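Local atomic coordinates of heme-binding protein A (Haemophilus parasuis 29755, PDB entry 3TPA), a protein that probably binds glutathione as a family 5 bacterial extracellular solute-binding protein, despite being named for heme. Residues Y121-L127 against T156-L162; Y40-V44 against P55-W61; A229-Y233 against D245-D251. The protein carries 1 engineered substitution. One frame throughout, in Å; residues are numbered along the deposited sequence. Where two conformers were deposited one is given.

Contact 1 of 3, residues Y121-L127 against T156-L162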
loop_
_atom_site.group_PDB
_atom_site.type_symbol
_atom_site.label_atom_id
_atom_site.label_comp_id
_atom_site.label_asym_id
_atom_site.label_seq_id
_atom_site.Cartn_x
_atom_site.Cartn_y
_atom_site.Cartn_z
ATOM N N TYR A 121 -7.340 -9.095 0.999
ATOM C CA TYR A 121 -7.530 -7.657 0.879
ATOM C C TYR A 121 -8.954 -7.262 1.265
ATOM O O TYR A 121 -9.173 -6.254 1.939
ATOM C CB TYR A 121 -7.138 -7.162 -0.519
ATOM C CG TYR A 121 -5.699 -6.697 -0.608
ATOM C CD1 TYR A 121 -4.684 -7.573 -0.944
ATOM C CD2 TYR A 121 -5.362 -5.380 -0.352
ATOM C CE1 TYR A 121 -3.375 -7.150 -1.019
ATOM C CE2 TYR A 121 -4.044 -4.945 -0.424
ATOM C CZ TYR A 121 -3.057 -5.838 -0.758
ATOM O OH TYR A 121 -1.742 -5.413 -0.829
ATOM N N PHE A 122 -9.931 -8.066 0.857
ATOM C CA PHE A 122 -11.306 -7.807 1.275
ATOM C C PHE A 122 -11.358 -7.563 2.793
ATOM O O PHE A 122 -12.007 -6.624 3.268
ATOM C CB PHE A 122 -12.199 -8.985 0.877
ATOM C CG PHE A 122 -13.675 -8.714 1.022
ATOM C CD1 PHE A 122 -14.381 -8.065 0.015
ATOM C CD2 PHE A 122 -14.360 -9.124 2.149
ATOM C CE1 PHE A 122 -15.747 -7.821 0.146
ATOM C CE2 PHE A 122 -15.739 -8.876 2.287
ATOM C CZ PHE A 122 -16.424 -8.228 1.286
ATOM N N ASN A 123 -10.650 -8.408 3.547
ATOM C CA ASN A 123 -10.610 -8.303 5.010
ATOM C C ASN A 123 -9.702 -7.183 5.518
ATOM O O ASN A 123 -10.053 -6.463 6.451
ATOM C CB ASN A 123 -10.197 -9.645 5.637
ATOM C CG ASN A 123 -11.300 -10.678 5.540
ATOM O OD1 ASN A 123 -12.263 -10.650 6.305
ATOM N ND2 ASN A 123 -11.179 -11.580 4.580
ATOM N N TRP A 124 -8.540 -7.027 4.896
ATOM C CA TRP A 124 -7.622 -5.963 5.301
ATOM C C TRP A 124 -8.265 -4.582 5.174
ATOM O O TRP A 124 -8.004 -3.706 5.994
ATOM C CB TRP A 124 -6.318 -6.028 4.512
ATOM C CG TRP A 124 -5.465 -7.214 4.868
ATOM C CD1 TRP A 124 -5.445 -7.881 6.063
ATOM C CD2 TRP A 124 -4.534 -7.893 4.016
ATOM N NE1 TRP A 124 -4.545 -8.919 6.012
ATOM C CE2 TRP A 124 -3.974 -8.951 4.766
ATOM C CE3 TRP A 124 -4.110 -7.705 2.694
ATOM C CZ2 TRP A 124 -3.020 -9.812 4.243
ATOM C CZ3 TRP A 124 -3.164 -8.565 2.176
ATOM C CH2 TRP A 124 -2.627 -9.604 2.949
ATOM N N MET A 125 -9.097 -4.399 4.148
ATOM C CA MET A 125 -9.796 -3.133 3.917
ATOM C C MET A 125 -11.156 -3.054 4.633
ATOM O O MET A 125 -11.955 -2.146 4.390
ATOM C CB MET A 125 -9.967 -2.881 2.413
ATOM C CG MET A 125 -8.654 -2.915 1.634
ATOM S SD MET A 125 -7.356 -1.887 2.367
ATOM C CE MET A 125 -8.073 -0.254 2.200
ATOM N N ASN A 126 -11.410 -4.023 5.503
ATOM C CA ASN A 126 -12.577 -4.007 6.378
ATOM C C ASN A 126 -13.909 -3.993 5.657
ATOM O O ASN A 126 -14.889 -3.480 6.176
ATOM C CB ASN A 126 -12.509 -2.830 7.352
ATOM C CG ASN A 126 -11.162 -2.710 8.026
ATOM O OD1 ASN A 126 -10.740 -3.597 8.775
ATOM N ND2 ASN A 126 -10.475 -1.603 7.767
ATOM N N LEU A 127 -13.954 -4.558 4.460
ATOM C CA LEU A 127 -15.227 -4.635 3.745
ATOM C C LEU A 127 -16.274 -5.527 4.426
ATOM O O LEU A 127 -17.466 -5.298 4.268
ATOM C CB LEU A 127 -15.013 -5.084 2.297
ATOM C CG LEU A 127 -14.156 -4.090 1.510
ATOM C CD1 LEU A 127 -14.109 -4.474 0.055
ATOM C CD2 LEU A 127 -14.703 -2.688 1.679
ATOM N N THR A 156 -10.842 2.412 -2.331
ATOM C CA THR A 156 -10.792 0.962 -2.175
ATOM C C THR A 156 -11.262 0.239 -3.447
ATOM O O THR A 156 -10.699 -0.785 -3.834
ATOM C CB THR A 156 -11.593 0.500 -0.940
ATOM O OG1 THR A 156 -11.016 1.104 0.224
ATOM C CG2 THR A 156 -11.555 -1.034 -0.798
ATOM N N VAL A 157 -12.277 0.792 -4.102
ATOM C CA VAL A 157 -12.860 0.209 -5.316
ATOM C C VAL A 157 -11.861 0.135 -6.480
ATOM O O VAL A 157 -12.021 -0.680 -7.401
ATOM C CB VAL A 157 -14.110 1.003 -5.757
ATOM C CG1 VAL A 157 -14.599 0.562 -7.127
ATOM C CG2 VAL A 157 -15.209 0.840 -4.726
ATOM N N ALA A 158 -10.838 0.987 -6.427
ATOM C CA ALA A 158 -9.788 1.038 -7.449
ATOM C C ALA A 158 -8.619 0.087 -7.158
ATOM O O ALA A 158 -7.678 -0.037 -7.950
ATOM C CB ALA A 158 -9.267 2.476 -7.586
ATOM N N MET A 159 -8.679 -0.595 -6.019
ATOM C CA MET A 159 -7.586 -1.481 -5.648
ATOM C C MET A 159 -7.643 -2.776 -6.437
ATOM O O MET A 159 -8.714 -3.214 -6.878
ATOM C CB MET A 159 -7.602 -1.732 -4.127
ATOM C CG MET A 159 -7.320 -0.480 -3.293
ATOM S SD MET A 159 -7.432 -0.800 -1.511
ATOM C CE MET A 159 -6.139 -2.019 -1.299
ATOM N N ASP A 160 -6.475 -3.377 -6.620
ATOM C CA ASP A 160 -6.308 -4.579 -7.444
ATOM C C ASP A 160 -7.217 -5.750 -7.111
ATOM O O ASP A 160 -7.680 -6.446 -8.025
ATOM C CB ASP A 160 -4.856 -5.034 -7.408
ATOM C CG ASP A 160 -3.924 -3.982 -7.922
ATOM O OD1 ASP A 160 -3.793 -2.942 -7.257
ATOM O OD2 ASP A 160 -3.331 -4.185 -8.988
ATOM N N PHE A 161 -7.463 -5.978 -5.819
ATOM C CA PHE A 161 -8.286 -7.110 -5.381
ATOM C C PHE A 161 -9.738 -7.018 -5.873
ATOM O O PHE A 161 -10.471 -8.015 -5.903
ATOM C CB PHE A 161 -8.241 -7.266 -3.842
ATOM C CG PHE A 161 -9.128 -6.293 -3.062
ATOM C CD1 PHE A 161 -10.317 -6.728 -2.477
ATOM C CD2 PHE A 161 -8.737 -4.980 -2.853
ATOM C CE1 PHE A 161 -11.097 -5.874 -1.730
ATOM C CE2 PHE A 161 -9.526 -4.100 -2.100
ATOM C CZ PHE A 161 -10.704 -4.545 -1.540
ATOM N N LEU A 162 -10.146 -5.824 -6.279
ATOM C CA LEU A 162 -11.505 -5.647 -6.814
ATOM C C LEU A 162 -11.540 -5.585 -8.346
ATOM O O LEU A 162 -12.426 -4.984 -8.941
ATOM C CB LEU A 162 -12.214 -4.453 -6.139
ATOM C CG LEU A 162 -12.512 -4.735 -4.660
ATOM C CD1 LEU A 162 -13.115 -3.506 -3.955
ATOM C CD2 LEU A 162 -13.465 -5.943 -4.487
#
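F161 lays one face of its ring under the CB of Y121, which sits 3.7 Å from the ring centroid in a CH-pi contact; the closest pair is Y121 CB to F161 CG at 3.3 Å. The two rings run near parallel, their planes at 23°, but are slid so far apart, with centroids at 5.8 Å, that they barely overlap, and the Y121 ring leads off to meet M159 CE, 3.6 Å from its CD2. Around the F161 ring gather the CA of F122, 3.6 Å from F161 CE1, M125 CG, 4.0 Å from F161 CE2, and L127 CD1, which lies at the ring edge 3.8 Å from F161 CZ. M125 CE reaches M159 SD and T156 OG1, both at 3.8 Å, and L127 CD1 reaches L162 CD1 at 4.2 Å. Both backbones bend sharply here. A Schellman motif closes helix 120-124, with L127 N bonded to F122 O and N126 N to N123 O, the positive phi of N126 turning the chain so that L127 faces the partner; opposite, a type I turn runs from T156 to M159. F122 packs on Q104 and A105, and L162 on F101 and Q104, of helix 94-105. Contact between the segments is almost wholly hydrocarbon, aromatic ring and thioether sulfur, so their fit inside this solute-binding fold depends on shape and exclusion of water rather than on directional polar bonds.

Contact 2 of 3, residues Y40-V44 against P55-W61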
loop_
_atom_site.group_PDB
_atom_site.type_symbol
_atom_site.label_atom_id
_atom_site.label_comp_id
_atom_site.label_asym_id
_atom_site.label_seq_id
_atom_site.Cartn_x
_atom_site.Cartn_y
_atom_site.Cartn_z
ATOM N N TYR A 40 -6.555 -7.075 -16.040
ATOM C CA TYR A 40 -7.890 -6.709 -15.537
ATOM C C TYR A 40 -8.116 -5.193 -15.472
ATOM O O TYR A 40 -7.185 -4.414 -15.669
ATOM C CB TYR A 40 -8.078 -7.281 -14.129
ATOM C CG TYR A 40 -8.175 -8.797 -14.062
ATOM C CD1 TYR A 40 -9.386 -9.431 -14.269
ATOM C CD2 TYR A 40 -7.068 -9.588 -13.758
ATOM C CE1 TYR A 40 -9.506 -10.804 -14.196
ATOM C CE2 TYR A 40 -7.179 -10.983 -13.682
ATOM C CZ TYR A 40 -8.413 -11.579 -13.905
ATOM O OH TYR A 40 -8.585 -12.953 -13.845
ATOM N N ASN A 41 -9.363 -4.799 -15.188
ATOM C CA ASN A 41 -9.730 -3.422 -14.838
ATOM C C ASN A 41 -10.542 -3.414 -13.578
ATOM O O ASN A 41 -11.037 -4.457 -13.162
ATOM C CB ASN A 41 -10.571 -2.770 -15.933
ATOM C CG ASN A 41 -9.751 -2.404 -17.147
ATOM O OD1 ASN A 41 -9.945 -2.942 -18.237
ATOM N ND2 ASN A 41 -8.809 -1.494 -16.957
ATOM N N ARG A 42 -10.685 -2.230 -12.982
ATOM C CA ARG A 42 -11.552 -2.023 -11.825
ATOM C C ARG A 42 -12.657 -1.052 -12.207
ATOM O O ARG A 42 -12.598 -0.442 -13.261
ATOM C CB ARG A 42 -10.749 -1.432 -10.656
ATOM C CG ARG A 42 -9.969 -2.446 -9.809
ATOM C CD ARG A 42 -8.931 -3.249 -10.596
ATOM N NE ARG A 42 -7.944 -2.383 -11.228
ATOM C CZ ARG A 42 -7.068 -2.805 -12.128
ATOM N NH1 ARG A 42 -7.065 -4.076 -12.477
ATOM N NH2 ARG A 42 -6.202 -1.963 -12.677
ATOM N N LEU A 43 -13.663 -0.907 -11.342
ATOM C CA LEU A 43 -14.779 0.008 -11.587
ATOM C C LEU A 43 -14.265 1.425 -11.838
ATOM O O LEU A 43 -14.612 2.051 -12.846
ATOM C CB LEU A 43 -15.779 -0.019 -10.425
ATOM C CG LEU A 43 -16.747 -1.214 -10.418
ATOM C CD1 LEU A 43 -17.530 -1.276 -9.121
ATOM C CD2 LEU A 43 -17.698 -1.129 -11.622
ATOM N N VAL A 44 -13.427 1.912 -10.928
ATOM C CA VAL A 44 -12.669 3.152 -11.131
ATOM C C VAL A 44 -11.182 2.850 -10.936
ATOM O O VAL A 44 -10.830 1.896 -10.239
ATOM C CB VAL A 44 -13.121 4.271 -10.164
ATOM C CG1 VAL A 44 -14.628 4.491 -10.270
ATOM C CG2 VAL A 44 -12.727 3.927 -8.706
ATOM N N PRO A 55 -12.718 7.451 -13.988
ATOM C CA PRO A 55 -13.564 6.357 -14.506
ATOM C C PRO A 55 -12.794 5.148 -15.046
ATOM O O PRO A 55 -11.785 5.309 -15.726
ATOM C CB PRO A 55 -14.338 7.027 -15.643
ATOM C CG PRO A 55 -14.494 8.450 -15.156
ATOM C CD PRO A 55 -13.176 8.772 -14.468
ATOM N N GLY A 56 -13.280 3.951 -14.727
ATOM C CA GLY A 56 -12.727 2.713 -15.251
ATOM C C GLY A 56 -13.807 1.942 -15.998
ATOM O O GLY A 56 -14.298 2.400 -17.025
ATOM N N LEU A 57 -14.198 0.781 -15.482
ATOM C CA LEU A 57 -15.299 0.043 -16.087
ATOM C C LEU A 57 -16.640 0.724 -15.796
ATOM O O LEU A 57 -17.628 0.500 -16.495
ATOM C CB LEU A 57 -15.302 -1.397 -15.596
ATOM C CG LEU A 57 -14.120 -2.213 -16.119
ATOM C CD1 LEU A 57 -14.215 -3.615 -15.566
ATOM C CD2 LEU A 57 -14.136 -2.218 -17.637
ATOM N N ALA A 58 -16.673 1.547 -14.749
ATOM C CA ALA A 58 -17.774 2.476 -14.558
ATOM C C ALA A 58 -17.441 3.757 -15.316
ATOM O O ALA A 58 -16.410 4.387 -15.062
ATOM C CB ALA A 58 -17.993 2.777 -13.077
ATOM N N GLU A 59 -18.298 4.133 -16.262
ATOM C CA GLU A 59 -18.052 5.342 -17.032
ATOM C C GLU A 59 -18.305 6.538 -16.131
ATOM O O GLU A 59 -17.694 7.588 -16.291
ATOM C CB GLU A 59 -18.939 5.392 -18.281
ATOM C CG GLU A 59 -20.419 5.484 -17.987
ATOM C CD GLU A 59 -21.263 5.283 -19.234
ATOM O OE1 GLU A 59 -20.693 5.228 -20.349
ATOM O OE2 GLU A 59 -22.499 5.173 -19.099
ATOM N N ARG A 60 -19.211 6.369 -15.177
ATOM C CA ARG A 60 -19.447 7.403 -14.176
ATOM C C ARG A 60 -20.082 6.804 -12.929
ATOM O O ARG A 60 -20.510 5.652 -12.936
ATOM C CB ARG A 60 -20.307 8.532 -14.743
ATOM C CG ARG A 60 -21.710 8.132 -15.112
ATOM C CD ARG A 60 -22.569 9.351 -15.483
ATOM N NE ARG A 60 -23.974 8.967 -15.523
ATOM C CZ ARG A 60 -24.841 9.190 -14.543
ATOM N NH1 ARG A 60 -24.457 9.834 -13.448
ATOM N NH2 ARG A 60 -26.095 8.778 -14.667
ATOM N N TRP A 61 -20.113 7.578 -11.851
ATOM C CA TRP A 61 -20.712 7.109 -10.604
ATOM C C TRP A 61 -21.295 8.267 -9.812
ATOM O O TRP A 61 -20.894 9.421 -9.994
ATOM C CB TRP A 61 -19.700 6.330 -9.750
ATOM C CG TRP A 61 -18.550 7.146 -9.234
ATOM C CD1 TRP A 61 -18.428 7.703 -7.991
ATOM C CD2 TRP A 61 -17.362 7.498 -9.949
ATOM N NE1 TRP A 61 -17.236 8.379 -7.892
ATOM C CE2 TRP A 61 -16.565 8.271 -9.080
ATOM C CE3 TRP A 61 -16.900 7.247 -11.242
ATOM C CZ2 TRP A 61 -15.337 8.786 -9.464
ATOM C CZ3 TRP A 61 -15.688 7.756 -11.620
ATOM C CH2 TRP A 61 -14.918 8.519 -10.737
#
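Two backbone hydrogen bonds tie these segments: L57 N to R42 O at 3.0 Å, nearly linear at 171°, and A58 N to L43 O at 2.9 Å. A weak third runs from G56 N to the same L43 O, 3.0 Å apart but bent to 124°, so one carbonyl serves two amides. The chain hugs it closely at G56, where any CB would clash with R42 O and L43 O; glycine permits the approach. One residue on, V44 and P55 form an antiparallel, non-hydrogen-bonded pair with CA atoms 4.7 Å apart, the opening of the pairing between strands 44-46 and 53-63. Side chains fill in around this backbone core. N41 CB rests 3.6 Å from L57 CG, while the amide of N41 is bonded to T189, E45 and Y211. L43 CD2 touches A58 CB at 4.2 Å. V44 CG1 stands over the face of the W61 six-membered ring, 3.8 Å from its centroid, a CH-pi contact made after the chain turns a corner at E59. There E59 and R60 both face Y73 in a classic beta bulge. The guanidinium of R42 points elsewhere, bonded to S36 O and S163 and bridged to E45. Within the five-stranded antiparallel sheet, strand 44-46 is outermost and 53-63 lies between it and 69-74, whose F72 packs on L43 and A58, while V97 and F101 of helix 94-105 lie against L43.

Contact 3 of 3, residues A229-Y233 against D245-D251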
loop_
_atom_site.group_PDB
_atom_site.type_symbol
_atom_site.label_atom_id
_atom_site.label_comp_id
_atom_site.label_asym_id
_atom_site.label_seq_id
_atom_site.Cartn_x
_atom_site.Cartn_y
_atom_site.Cartn_z
ATOM N N ALA A 229 19.823 -9.852 -7.640
ATOM C CA ALA A 229 19.754 -8.387 -7.765
ATOM C C ALA A 229 20.878 -7.818 -8.626
ATOM O O ALA A 229 20.653 -6.908 -9.429
ATOM C CB ALA A 229 19.787 -7.735 -6.405
ATOM N N GLY A 230 22.087 -8.337 -8.431
ATOM C CA GLY A 230 23.252 -7.872 -9.171
ATOM C C GLY A 230 23.112 -8.169 -10.647
ATOM O O GLY A 230 23.518 -7.378 -11.502
ATOM N N THR A 231 22.529 -9.327 -10.943
ATOM C CA THR A 231 22.332 -9.762 -12.316
ATOM C C THR A 231 21.260 -8.925 -13.016
ATOM O O THR A 231 21.409 -8.549 -14.177
ATOM C CB THR A 231 21.963 -11.262 -12.378
ATOM O OG1 THR A 231 23.039 -12.032 -11.824
ATOM C CG2 THR A 231 21.699 -11.704 -13.820
ATOM N N ARG A 232 20.176 -8.642 -12.304
ATOM C CA ARG A 232 19.153 -7.731 -12.812
ATOM C C ARG A 232 19.784 -6.384 -13.190
ATOM O O ARG A 232 19.568 -5.884 -14.286
ATOM C CB ARG A 232 18.010 -7.541 -11.797
ATOM C CG ARG A 232 17.140 -8.792 -11.553
ATOM C CD ARG A 232 15.779 -8.469 -10.871
ATOM N NE ARG A 232 15.912 -8.028 -9.480
ATOM C CZ ARG A 232 16.263 -8.815 -8.467
ATOM N NH1 ARG A 232 16.534 -10.103 -8.673
ATOM N NH2 ARG A 232 16.351 -8.317 -7.245
ATOM N N TYR A 233 20.565 -5.801 -12.286
ATOM C CA TYR A 233 21.256 -4.542 -12.583
ATOM C C TYR A 233 22.110 -4.664 -13.856
ATOM O O TYR A 233 21.944 -3.891 -14.801
ATOM C CB TYR A 233 22.136 -4.137 -11.401
ATOM C CG TYR A 233 22.976 -2.881 -11.585
ATOM C CD1 TYR A 233 22.611 -1.873 -12.480
ATOM C CD2 TYR A 233 24.135 -2.704 -10.840
ATOM C CE1 TYR A 233 23.392 -0.726 -12.625
ATOM C CE2 TYR A 233 24.914 -1.572 -10.975
ATOM C CZ TYR A 233 24.548 -0.588 -11.862
ATOM O OH TYR A 233 25.365 0.517 -11.965
ATOM N N ASP A 245 13.027 -5.151 -10.725
ATOM C CA ASP A 245 12.474 -4.910 -9.402
ATOM C C ASP A 245 13.517 -5.216 -8.320
ATOM O O ASP A 245 14.609 -5.707 -8.614
ATOM C CB ASP A 245 11.169 -5.694 -9.184
ATOM C CG ASP A 245 11.370 -7.197 -9.128
ATOM O OD1 ASP A 245 12.484 -7.683 -9.427
ATOM O OD2 ASP A 245 10.385 -7.900 -8.799
ATOM N N PHE A 246 13.171 -4.889 -7.079
ATOM C CA PHE A 246 14.045 -5.084 -5.916
ATOM C C PHE A 246 15.534 -4.872 -6.220
ATOM O O PHE A 246 16.348 -5.759 -6.004
ATOM C CB PHE A 246 13.794 -6.458 -5.272
ATOM C CG PHE A 246 12.385 -6.623 -4.726
ATOM C CD1 PHE A 246 12.041 -6.130 -3.479
ATOM C CD2 PHE A 246 11.406 -7.243 -5.478
ATOM C CE1 PHE A 246 10.730 -6.267 -2.985
ATOM C CE2 PHE A 246 10.100 -7.384 -4.992
ATOM C CZ PHE A 246 9.761 -6.899 -3.746
ATOM N N PRO A 247 15.890 -3.673 -6.704
ATOM C CA PRO A 247 17.307 -3.351 -6.873
ATOM C C PRO A 247 18.044 -3.339 -5.534
ATOM O O PRO A 247 17.516 -2.810 -4.560
ATOM C CB PRO A 247 17.272 -1.931 -7.438
ATOM C CG PRO A 247 15.990 -1.348 -6.902
ATOM C CD PRO A 247 15.021 -2.500 -6.907
ATOM N N ASN A 248 19.240 -3.921 -5.468
ATOM C CA ASN A 248 20.053 -3.778 -4.266
ATOM C C ASN A 248 20.338 -2.308 -4.017
ATOM O O ASN A 248 20.753 -1.582 -4.922
ATOM C CB ASN A 248 21.373 -4.541 -4.388
ATOM C CG ASN A 248 21.259 -5.991 -3.961
ATOM O OD1 ASN A 248 20.276 -6.403 -3.345
ATOM N ND2 ASN A 248 22.280 -6.777 -4.289
ATOM N N ILE A 249 20.115 -1.870 -2.783
ATOM C CA ILE A 249 20.330 -0.463 -2.429
ATOM C C ILE A 249 21.766 -0.016 -2.696
ATOM O O ILE A 249 22.007 1.146 -3.031
ATOM C CB ILE A 249 19.957 -0.169 -0.960
ATOM C CG1 ILE A 249 20.095 1.329 -0.662
ATOM C CG2 ILE A 249 20.809 -1.005 0.002
ATOM C CD1 ILE A 249 19.083 2.197 -1.381
ATOM N N SER A 250 22.708 -0.947 -2.541
ATOM C CA SER A 250 24.125 -0.701 -2.806
ATOM C C SER A 250 24.363 -0.196 -4.225
ATOM O O SER A 250 25.350 0.484 -4.481
ATOM C CB SER A 250 24.922 -2.002 -2.643
ATOM O OG SER A 250 24.622 -2.644 -1.422
ATOM N N ASP A 251 23.493 -0.591 -5.150
ATOM C CA ASP A 251 23.646 -0.252 -6.561
ATOM C C ASP A 251 22.988 1.071 -6.949
ATOM O O ASP A 251 23.238 1.595 -8.025
ATOM C CB ASP A 251 23.055 -1.362 -7.455
ATOM C CG ASP A 251 23.861 -2.645 -7.421
ATOM O OD1 ASP A 251 25.101 -2.579 -7.310
ATOM O OD2 ASP A 251 23.241 -3.733 -7.518
HETATM O O HOH W 1 20.773 -4.291 -8.159
#
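R232 of helix 229-237 satisfies two main-chain acceptors of the facing loop: its NE donates to D245 O and its NH2 to F246 O, each at 2.8 Å, with both oxygens near the guanidinium plane. NH1 turns back to T226 O, just ahead of the helix, so all three nitrogens of the group have an acceptor. Toward R232 the carboxylate of D245 adds charge alone: its OD1 lies 3.4 Å from R232 NE but well out of the guanidinium plane, forming a salt bridge toward which no N-H points; OD1 also takes a weak hydrogen bond from A15 N. F246, with a positive phi of 35°, helps turn the loop that presents these carbonyls. At the other end of the contact a water joins three groups, donating to A229 O at 2.9 Å and to D251 OD2 at 2.6 Å and accepting from N248 N at 3.1 Å. A229 O also receives Y233 N within the helix, at 3.1 Å, and so acts as a double acceptor; D251 N is met by N248 O at 2.9 Å. Two van der Waals contacts complete the join: the methyl A229 CB against the side-chain amide carbon N248 CG at 3.3 Å, and the Y233 ring against the D251 carboxylate, CD2 to CG at 3.4 Å, while the Y233 hydroxyl bonds to D258 beyond helix 249-255. Helix 229-237 is thus held to the loop after strand 243-244 by an arginine and a water, polar links that fit a partly solvent-facing join and chiefly engage backbone atoms, although D245 and D251 contribute their carboxylates.

How the contacts relate
Along the chain the contacts follow in series: contact 2, then contact 1, then contact 3. Contacts 1 and 2, their centres about 15 Å apart, touch directly: A158 CB lies 3.1 Å from V44 O, and V157 CG1 lies 3.6 Å from L43 CB. Through these touches segment 156-162 links helix 120-124 to the edge strand 44-46 of the antiparallel sheet; both contacts also border helix 94-105. Contact 3 stands apart, its centre about 31 Å from that of contact 1 and 35 Å from that of contact 2, beside strand 243-244 at the border of the mixed five-stranded sheet. Contacts 1 and 2 thus form one continuous packed region of this solute-binding protein, and contact 3 a separate one.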